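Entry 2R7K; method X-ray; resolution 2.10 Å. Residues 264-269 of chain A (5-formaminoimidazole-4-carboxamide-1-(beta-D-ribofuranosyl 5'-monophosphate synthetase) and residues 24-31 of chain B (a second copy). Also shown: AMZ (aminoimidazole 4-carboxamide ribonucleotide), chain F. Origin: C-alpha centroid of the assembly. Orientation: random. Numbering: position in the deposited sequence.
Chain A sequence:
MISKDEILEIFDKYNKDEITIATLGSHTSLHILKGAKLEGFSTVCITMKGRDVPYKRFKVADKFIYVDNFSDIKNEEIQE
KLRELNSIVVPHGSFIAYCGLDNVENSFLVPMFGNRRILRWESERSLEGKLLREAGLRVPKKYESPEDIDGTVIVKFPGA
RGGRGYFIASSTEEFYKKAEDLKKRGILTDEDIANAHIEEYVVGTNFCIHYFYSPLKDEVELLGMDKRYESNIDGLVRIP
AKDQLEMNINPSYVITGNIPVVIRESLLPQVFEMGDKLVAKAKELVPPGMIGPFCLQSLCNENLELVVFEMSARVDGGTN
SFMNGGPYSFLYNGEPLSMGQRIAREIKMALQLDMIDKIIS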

# COMPACT_ATOMS: atom_id res chain seq x y z
N ARG A 264 24.95 4.98 -14.43
CA ARG A 264 24.60 6.05 -15.36
C ARG A 264 23.61 5.50 -16.38
O ARG A 264 23.86 4.45 -16.97
N GLU A 265 22.49 6.18 -16.59
CA GLU A 265 21.39 5.56 -17.35
C GLU A 265 21.74 5.25 -18.80
O GLU A 265 21.31 4.23 -19.34
N SER A 266 22.54 6.12 -19.44
CA SER A 266 22.99 5.86 -20.82
C SER A 266 23.76 4.54 -20.96
O SER A 266 24.02 4.08 -22.08
N LEU A 267 24.11 3.91 -19.85
CA LEU A 267 24.86 2.65 -19.91
C LEU A 267 23.96 1.43 -19.82
O LEU A 267 24.44 0.29 -19.88
N LEU A 268 22.66 1.64 -19.67
CA LEU A 268 21.76 0.50 -19.50
C LEU A 268 21.62 -0.35 -20.77
O LEU A 268 21.46 -1.58 -20.69
N PRO A 269 21.67 0.28 -21.96
CA PRO A 269 21.68 -0.57 -23.15
C PRO A 269 22.85 -1.54 -23.18
O PRO A 269 22.70 -2.68 -23.62
N LEU B 24 13.44 12.40 -23.62
CA LEU B 24 14.35 11.55 -24.36
C LEU B 24 14.76 10.38 -23.49
O LEU B 24 15.02 10.54 -22.30
N GLY B 25 14.83 9.19 -24.09
CA GLY B 25 15.15 7.99 -23.34
C GLY B 25 16.61 7.90 -22.92
O GLY B 25 17.39 7.16 -23.52
N SER B 26 16.97 8.63 -21.87
CA SER B 26 18.31 8.59 -21.31
C SER B 26 18.40 9.46 -20.07
O SER B 26 17.43 10.10 -19.68
N HIS B 27 19.58 9.47 -19.46
CA HIS B 27 19.89 10.37 -18.34
C HIS B 27 19.11 10.07 -17.05
O HIS B 27 19.65 9.50 -16.11
N THR B 28 17.84 10.46 -17.03
CA THR B 28 16.97 10.23 -15.87
C THR B 28 15.55 9.82 -16.31
O THR B 28 14.61 9.88 -15.52
N SER B 29 15.41 9.41 -17.56
CA SER B 29 14.08 9.20 -18.13
C SER B 29 13.29 8.08 -17.45
O SER B 29 12.06 8.11 -17.43
N LEU B 30 13.98 7.09 -16.89
CA LEU B 30 13.29 5.96 -16.27
C LEU B 30 12.30 6.37 -15.19
O LEU B 30 11.18 5.87 -15.18
N HIS B 31 12.70 7.26 -14.29
CA HIS B 31 11.78 7.73 -13.26
C HIS B 31 10.97 8.96 -13.65
O HIS B 31 9.93 9.24 -13.05

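The chain B loop begins away from the contact: the side chain of L24(B) is out of reach of chain A, and G25(B) has none to offer. S26(B), with chi1 t, points sideways, and its OG lies 3.8 Å from CB of S266(A), a small residue meeting a small residue where the backbones run close. OG of S26(B) also lies 3.8 Å from OP1 of the nucleotide AMZ.

H27(B) turns its CA-to-CB bond away from chain A (chi1 t), so its backbone makes the approach: O of H27(B) lies 3.3 Å from CB of E265(A). Water 1 bridges the chains, accepting from N of E265(A) at 2.9 Å and donating to O of H27(B) at 2.8 Å. Water 2 accepts from N of S266(A) at 2.6 Å and donates to AMZ OP2 at 2.7 Å. AMZ OP2 also receives hydrogen bonds from OG of S266(A) (chi1 p, 2.6 Å) and NE of R264(A) (2.8 Å), whose extended side chain brings its charge to the phosphate. The imidazole of H27(B) presents its edge to the ribose, CD2 of H27(B) lying 3.3 Å from AMZ O, while ND1 of H27(B) shares a 3.0 Å hydrogen bond with OG1 of T28(B).

T28(B), pointing away, occupies the N-cap position, but its side chain makes no capping bond. E265(A) points toward chain B with chi1 and chi2 both t, its extended reach delivering a carboxylate that accepts from backbone N atoms in the first turn of the helix. OE2 of E265(A) accepts a hydrogen bond from OG of S29(B) (chi1 p) at 2.7 Å, though the position of this OG is less certain, and a weak one from N of S29(B) at 3.2 Å. OE1 of E265(A) accepts a nearly straight hydrogen bond from N of L30(B) at 3.2 Å. L30(B), chi1 m and chi2 t, adds an apolar contact, its CD1 3.5 Å from CD1 of L268(A), a leucine in the same rotamer.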

# COMPACT_ATOMS: atom_id res chain seq x y z
CB ARG A 264 25.88 6.49 -16.06
CG ARG A 264 25.74 7.63 -17.02
CD ARG A 264 27.12 7.93 -17.60
NE ARG A 264 27.10 9.06 -18.52
CZ ARG A 264 28.18 9.76 -18.87
NH1 ARG A 264 29.36 9.45 -18.36
NH2 ARG A 264 28.08 10.76 -19.73
CB GLU A 265 20.10 6.40 -17.26
CG GLU A 265 18.84 5.66 -17.73
CD GLU A 265 17.59 6.52 -17.63
OE1 GLU A 265 17.19 6.87 -16.50
OE2 GLU A 265 17.00 6.84 -18.69
CB SER A 266 23.87 7.00 -21.32
OG SER A 266 25.03 7.13 -20.51
CB LEU A 267 25.92 2.60 -18.80
CG LEU A 267 27.08 3.59 -18.87
CD1 LEU A 267 28.04 3.44 -17.68
CD2 LEU A 267 27.82 3.44 -20.19
CB LEU A 268 20.40 0.96 -18.96
CG LEU A 268 20.41 1.33 -17.48
CD1 LEU A 268 19.05 1.89 -17.11
CD2 LEU A 268 20.76 0.12 -16.61
CB PRO A 269 21.75 0.44 -24.29
CG PRO A 269 21.19 1.70 -23.73
CD PRO A 269 21.65 1.71 -22.30
CB LEU B 24 15.58 12.37 -24.82
CG LEU B 24 16.79 11.61 -25.35
CD1 LEU B 24 16.45 10.91 -26.64
CD2 LEU B 24 17.98 12.55 -25.56
CB SER B 26 19.34 9.08 -22.34
OG SER B 26 20.66 8.93 -21.86
CB HIS B 27 19.69 11.82 -18.76
CG HIS B 27 20.24 12.80 -17.78
ND1 HIS B 27 19.46 13.44 -16.84
CD2 HIS B 27 21.51 13.26 -17.59
CE1 HIS B 27 20.22 14.24 -16.11
NE2 HIS B 27 21.46 14.15 -16.55
CB THR B 28 16.89 11.49 -14.99
OG1 THR B 28 16.77 12.65 -15.83
CG2 THR B 28 18.16 11.62 -14.14
CB SER B 29 14.16 8.98 -19.64
OG SER B 29 14.72 7.72 -19.93
CB LEU B 30 14.26 4.92 -15.74
CG LEU B 30 14.92 4.05 -16.80
CD1 LEU B 30 15.91 3.10 -16.16
CD2 LEU B 30 13.87 3.30 -17.60
CB HIS B 31 12.48 7.93 -11.91
CG HIS B 31 13.56 8.97 -11.91
ND1 HIS B 31 13.32 10.29 -11.63
CD2 HIS B 31 14.89 8.86 -12.12
CE1 HIS B 31 14.45 10.96 -11.68
NE2 HIS B 31 15.42 10.11 -11.96
O5 AMZ F . 25.09 11.46 -12.11
C6 AMZ F . 24.79 10.81 -13.12
N2 AMZ F . 24.40 9.54 -13.13
C3A AMZ F . 24.87 11.46 -14.49
C7A AMZ F . 25.24 12.76 -14.73
N3 AMZ F . 25.59 13.66 -13.81
N1 AMZ F . 24.60 10.88 -15.65
C5 AMZ F . 24.80 11.80 -16.60
N AMZ F . 25.19 12.95 -16.04
C1 AMZ F . 25.49 14.20 -16.75
C2 AMZ F . 26.93 14.18 -17.27
C3 AMZ F . 26.77 13.84 -18.74
O2 AMZ F . 27.77 14.54 -19.48
O1 AMZ F . 27.46 15.50 -17.15
O AMZ F . 24.60 14.26 -17.89
C AMZ F . 25.39 14.43 -19.08
C4 AMZ F . 24.72 13.61 -20.18
O3 AMZ F . 24.58 12.26 -19.76
P AMZ F . 24.84 11.06 -20.79
OP1 AMZ F . 23.89 11.01 -21.94
O4 AMZ F . 26.37 11.22 -21.31
OP2 AMZ F . 24.80 9.70 -19.92
O HOH W 1 22.35 8.99 -15.80
O HOH W 2 22.68 8.63 -18.72